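Local coordinates for hemolysin activator protein CdiB (Acinetobacter baumannii ACICU, PDB 6WIL), which probably secretes a partner CdiA toxin across the outer membrane for contact-dependent growth inhibition, as a two-partner secretion transporter of the Omp85 superfamily, at residues Ser485-Ala488 / Thr493-Tyr496; Gly522-Thr525 / Phe530-Asp533. All blocks are in the same frame, centred on the assembly; numbering follows the deposited sequence.

Interaction 1 (Ser485-Ala488 / Thr493-Tyr496); sequences SLNA and TQFY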
loop_
_atom_site.group_PDB
_atom_site.type_symbol
_atom_site.label_atom_id
_atom_site.label_comp_id
_atom_site.label_asym_id
_atom_site.label_seq_id
_atom_site.Cartn_x
_atom_site.Cartn_y
_atom_site.Cartn_z
ATOM N N SER A 485 -5.763 -3.376 -20.275
ATOM C CA SER A 485 -6.263 -4.737 -20.382
ATOM C C SER A 485 -7.765 -4.713 -20.629
ATOM O O SER A 485 -8.489 -3.910 -20.032
ATOM C CB SER A 485 -5.946 -5.544 -19.119
ATOM O OG SER A 485 -6.488 -4.922 -17.967
ATOM N N LEU A 486 -8.223 -5.590 -21.526
ATOM C CA LEU A 486 -9.637 -5.754 -21.839
ATOM C C LEU A 486 -10.020 -7.218 -21.690
ATOM O O LEU A 486 -9.212 -8.112 -21.945
ATOM C CB LEU A 486 -9.975 -5.266 -23.269
ATOM C CG LEU A 486 -9.305 -5.861 -24.515
ATOM C CD1 LEU A 486 -10.034 -7.108 -25.038
ATOM C CD2 LEU A 486 -9.201 -4.795 -25.606
ATOM N N ASN A 487 -11.266 -7.456 -21.290
ATOM C CA ASN A 487 -11.752 -8.821 -21.145
ATOM C C ASN A 487 -11.869 -9.503 -22.500
ATOM O O ASN A 487 -12.370 -8.923 -23.467
ATOM C CB ASN A 487 -13.108 -8.840 -20.446
ATOM C CG ASN A 487 -12.985 -8.762 -18.947
ATOM O OD1 ASN A 487 -11.913 -9.001 -18.391
ATOM N ND2 ASN A 487 -14.082 -8.435 -18.279
ATOM N N ALA A 488 -11.405 -10.742 -22.560
ATOM C CA ALA A 488 -11.572 -11.568 -23.738
ATOM C C ALA A 488 -13.018 -12.044 -23.835
ATOM O O ALA A 488 -13.760 -12.000 -22.849
ATOM C CB ALA A 488 -10.614 -12.754 -23.675
ATOM N N THR A 493 -10.601 -14.232 -18.646
ATOM C CA THR A 493 -9.455 -14.007 -19.513
ATOM C C THR A 493 -9.402 -12.533 -19.883
ATOM O O THR A 493 -10.415 -11.831 -19.847
ATOM C CB THR A 493 -9.535 -14.858 -20.787
ATOM O OG1 THR A 493 -10.115 -16.129 -20.477
ATOM C CG2 THR A 493 -8.152 -15.073 -21.382
ATOM N N GLN A 494 -8.209 -12.065 -20.244
ATOM C CA GLN A 494 -8.065 -10.684 -20.675
ATOM C C GLN A 494 -6.795 -10.530 -21.501
ATOM O O GLN A 494 -5.767 -11.141 -21.195
ATOM C CB GLN A 494 -8.055 -9.719 -19.478
ATOM C CG GLN A 494 -7.076 -10.065 -18.369
ATOM C CD GLN A 494 -6.967 -8.964 -17.324
ATOM O OE1 GLN A 494 -5.867 -8.578 -16.924
ATOM N NE2 GLN A 494 -8.111 -8.452 -16.881
ATOM N N PHE A 495 -6.889 -9.727 -22.560
ATOM C CA PHE A 495 -5.736 -9.310 -23.344
ATOM C C PHE A 495 -5.197 -7.997 -22.796
ATOM O O PHE A 495 -5.939 -7.201 -22.215
ATOM C CB PHE A 495 -6.102 -9.128 -24.819
ATOM C CG PHE A 495 -6.847 -10.287 -25.413
ATOM C CD1 PHE A 495 -6.203 -11.487 -25.661
ATOM C CD2 PHE A 495 -8.188 -10.171 -25.742
ATOM C CE1 PHE A 495 -6.884 -12.555 -26.213
ATOM C CE2 PHE A 495 -8.875 -11.235 -26.297
ATOM C CZ PHE A 495 -8.222 -12.429 -26.532
ATOM N N TYR A 496 -3.901 -7.766 -22.988
ATOM C CA TYR A 496 -3.314 -6.513 -22.538
ATOM C C TYR A 496 -2.191 -6.099 -23.475
ATOM O O TYR A 496 -1.489 -6.941 -24.043
ATOM C CB TYR A 496 -2.797 -6.603 -21.094
ATOM C CG TYR A 496 -1.570 -7.471 -20.892
ATOM C CD1 TYR A 496 -0.288 -6.938 -20.986
ATOM C CD2 TYR A 496 -1.695 -8.818 -20.580
ATOM C CE1 TYR A 496 0.833 -7.729 -20.792
ATOM C CE2 TYR A 496 -0.580 -9.615 -20.384
ATOM C CZ TYR A 496 0.678 -9.067 -20.491
ATOM O OH TYR A 496 1.780 -9.866 -20.292
#
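Thr493 meets Ala488 where a β-hairpin opens out into two neighbouring antiparallel strands, 476-487 and 493-505, of the transporter's β-barrel. Ala488 N donates to Thr493 O (3.1 Å), approaching from above the carbonyl plane as the first chain leaves its strand. The methyl of Ala488 is small enough to settle against Thr493 CB, while Thr493 OG1 turns back to bond Pro491 O in the connecting turn. Gln494 forms a non-hydrogen-bonded pair with Asn487, and its CB comes within 3.2 Å of Leu486 O. Its CG lies between backbone N and carbonyl carbon (chi1 51°); from there the extended chain runs beside Ser485, with Gln494 OE1 3.7 Å from Ser485 CB and also making a weak hydrogen bond to Arg524 NH1. At Phe495 both backbone polar groups are used: N donates to Leu486 O, and O receives Leu486 N, 2.9 Å in each case. The side chains of Leu486 and Phe495 share one face, probably the barrel's outer one; Leu486 CD1 lies in the phenyl plane at the ring edge, 3.6 Å from Phe495 CD2. Ala488 CB approaches the ring obliquely, extending this apolar patch. Tyr496 shares the opposite face with Ser485; its ring leads away towards strand 515-526, and Tyr496 OH hydrogen-bonds Asp533 OD1. Small Ser485 lets the CB atoms of Ser485 and Tyr496 pack 3.9 Å apart.

Interaction 2 (Gly522-Thr525 / Phe530-Asp533); sequences GLRT and FYLD
Arg524 and Thr525 run antiparallel to Asp533 and Leu532, the short segments lying at 176° with their axes 4.8 Å apart. Thr525 and Leu532 form the hydrogen-bonded pair: Thr525 N donates to Leu532 O (3.1 Å), and Leu532 N returns a straighter bond to Thr525 O (2.9 Å). Arg524 and Asp533 are the adjoining non-hydrogen-bonded pair, where the close backbones let Arg524 CA make a CA-H...O contact with Leu532 O. The side chains of this pair lie alongside each other and point the same way. Arg524 is extended from CG to NE, which carries Arg524 NE to Asp533 OD2 in a salt bridge at 3.3 Å whose hydrogen bond is weak. The carboxylate sits at the edge of the guanidinium, with the two planes turned 78° apart. Arginine suits this place because its far end has further work: NH2 forms a salt bridge with Glu483, while Asp533 OD1 is taken by Tyr496 OH. Two carboxylates, one at NE and one at NH2, would be expected to favour the charged guanidinium. Tyr531 flanks the arginine; with its CG anti to the backbone N (chi1 180°), the ring runs beside the aliphatic chain and brings Tyr531 OH to 3.3 Å from Arg524 CD. On the other face, probably the outer side, Thr525 CG2 rests 3.8 Å from Leu532 CB. This division between polar and apolar faces in the hairpin of strands 515-526 and 530-541 is consistent with an outer-membrane β-barrel, whose lumen-facing side chains are commonly polar.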
loop_
_atom_site.group_PDB
_atom_site.type_symbol
_atom_site.label_atom_id
_atom_site.label_comp_id
_atom_site.label_asym_id
_atom_site.label_seq_id
_atom_site.Cartn_x
_atom_site.Cartn_y
_atom_site.Cartn_z
ATOM N N GLY A 522 0.196 -9.233 -24.734
ATOM C CA GLY A 522 0.049 -10.542 -24.142
ATOM C C GLY A 522 -1.356 -10.805 -23.645
ATOM O O GLY A 522 -2.280 -10.027 -23.889
ATOM N N LEU A 523 -1.500 -11.925 -22.933
ATOM C CA LEU A 523 -2.789 -12.353 -22.409
ATOM C C LEU A 523 -2.591 -13.030 -21.059
ATOM O O LEU A 523 -1.504 -13.516 -20.738
ATOM C CB LEU A 523 -3.506 -13.309 -23.372
ATOM C CG LEU A 523 -2.999 -14.754 -23.425
ATOM C CD1 LEU A 523 -4.028 -15.641 -24.102
ATOM C CD2 LEU A 523 -1.654 -14.860 -24.136
ATOM N N ARG A 524 -3.666 -13.055 -20.272
ATOM C CA ARG A 524 -3.683 -13.676 -18.955
ATOM C C ARG A 524 -5.005 -14.405 -18.768
ATOM O O ARG A 524 -6.052 -13.937 -19.221
ATOM C CB ARG A 524 -3.516 -12.646 -17.830
ATOM C CG ARG A 524 -2.327 -11.714 -17.978
ATOM C CD ARG A 524 -2.587 -10.418 -17.233
ATOM N NE ARG A 524 -1.437 -9.523 -17.250
ATOM C CZ ARG A 524 -1.520 -8.205 -17.107
ATOM N NH1 ARG A 524 -2.703 -7.625 -16.954
ATOM N NH2 ARG A 524 -0.420 -7.465 -17.133
ATOM N N THR A 525 -4.959 -15.547 -18.081
ATOM C CA THR A 525 -6.166 -16.335 -17.864
ATOM C C THR A 525 -6.064 -17.110 -16.556
ATOM O O THR A 525 -4.969 -17.459 -16.105
ATOM C CB THR A 525 -6.429 -17.295 -19.034
ATOM O OG1 THR A 525 -7.652 -18.005 -18.810
ATOM C CG2 THR A 525 -5.284 -18.287 -19.189
ATOM N N PHE A 530 -5.492 -22.017 -11.608
ATOM C CA PHE A 530 -4.320 -22.007 -12.488
ATOM C C PHE A 530 -4.265 -20.692 -13.251
ATOM O O PHE A 530 -5.248 -20.292 -13.882
ATOM C CB PHE A 530 -4.327 -23.188 -13.469
ATOM C CG PHE A 530 -3.504 -24.392 -13.021
ATOM C CD1 PHE A 530 -2.132 -24.310 -12.812
ATOM C CD2 PHE A 530 -4.118 -25.630 -12.857
ATOM C CE1 PHE A 530 -1.383 -25.442 -12.436
ATOM C CE2 PHE A 530 -3.382 -26.757 -12.470
ATOM C CZ PHE A 530 -2.017 -26.669 -12.261
ATOM N N TYR A 531 -3.117 -20.024 -13.175
ATOM C CA TYR A 531 -2.952 -18.691 -13.739
ATOM C C TYR A 531 -1.824 -18.679 -14.757
ATOM O O TYR A 531 -0.702 -19.088 -14.450
ATOM C CB TYR A 531 -2.683 -17.657 -12.646
ATOM C CG TYR A 531 -2.504 -16.275 -13.184
ATOM C CD1 TYR A 531 -3.545 -15.621 -13.824
ATOM C CD2 TYR A 531 -1.286 -15.621 -13.063
ATOM C CE1 TYR A 531 -3.382 -14.344 -14.328
ATOM C CE2 TYR A 531 -1.114 -14.347 -13.561
ATOM C CZ TYR A 531 -2.165 -13.713 -14.193
ATOM O OH TYR A 531 -1.995 -12.440 -14.691
ATOM N N LEU A 532 -2.132 -18.208 -15.962
ATOM C CA LEU A 532 -1.180 -18.117 -17.053
ATOM C C LEU A 532 -0.988 -16.653 -17.420
ATOM O O LEU A 532 -1.946 -15.875 -17.431
ATOM C CB LEU A 532 -1.671 -18.917 -18.266
ATOM C CG LEU A 532 -0.658 -19.303 -19.348
ATOM C CD1 LEU A 532 -1.110 -20.570 -20.056
ATOM C CD2 LEU A 532 -0.454 -18.183 -20.354
ATOM N N ASP A 533 0.257 -16.283 -17.708
ATOM C CA ASP A 533 0.585 -14.940 -18.178
ATOM C C ASP A 533 1.660 -15.087 -19.244
ATOM O O ASP A 533 2.801 -15.444 -18.934
ATOM C CB ASP A 533 1.058 -14.042 -17.035
ATOM C CG ASP A 533 1.078 -12.567 -17.415
ATOM O OD1 ASP A 533 1.232 -12.247 -18.612
ATOM O OD2 ASP A 533 0.938 -11.721 -16.506
#

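Interactions 1 and 2 belong to two hairpins of the same 16-stranded barrel, in series along the chain, whose inner strands 493-505 and 515-526 are neighbours: Tyr496 N lies 2.9 Å from Gly522 O, a probable hydrogen bond. Interaction 1 is partly buried, through Ser485 and Tyr496, whereas interaction 2 is a surface contact. Their side-chain chemistry differs too. The packing in 485-488/493-496 is largely apolar, with an exposed aromatic ring; 522-525/530-533 adds an ion pair to its backbone bonds. The faces bearing Tyr496 and Arg524 nevertheless merge, since the Tyr496 ring makes a cation-pi contact with Arg524. On the other face, Phe495 touches Leu523 and Thr493 touches Thr525, continuing the largely apolar side-chain packing from one hairpin to the next.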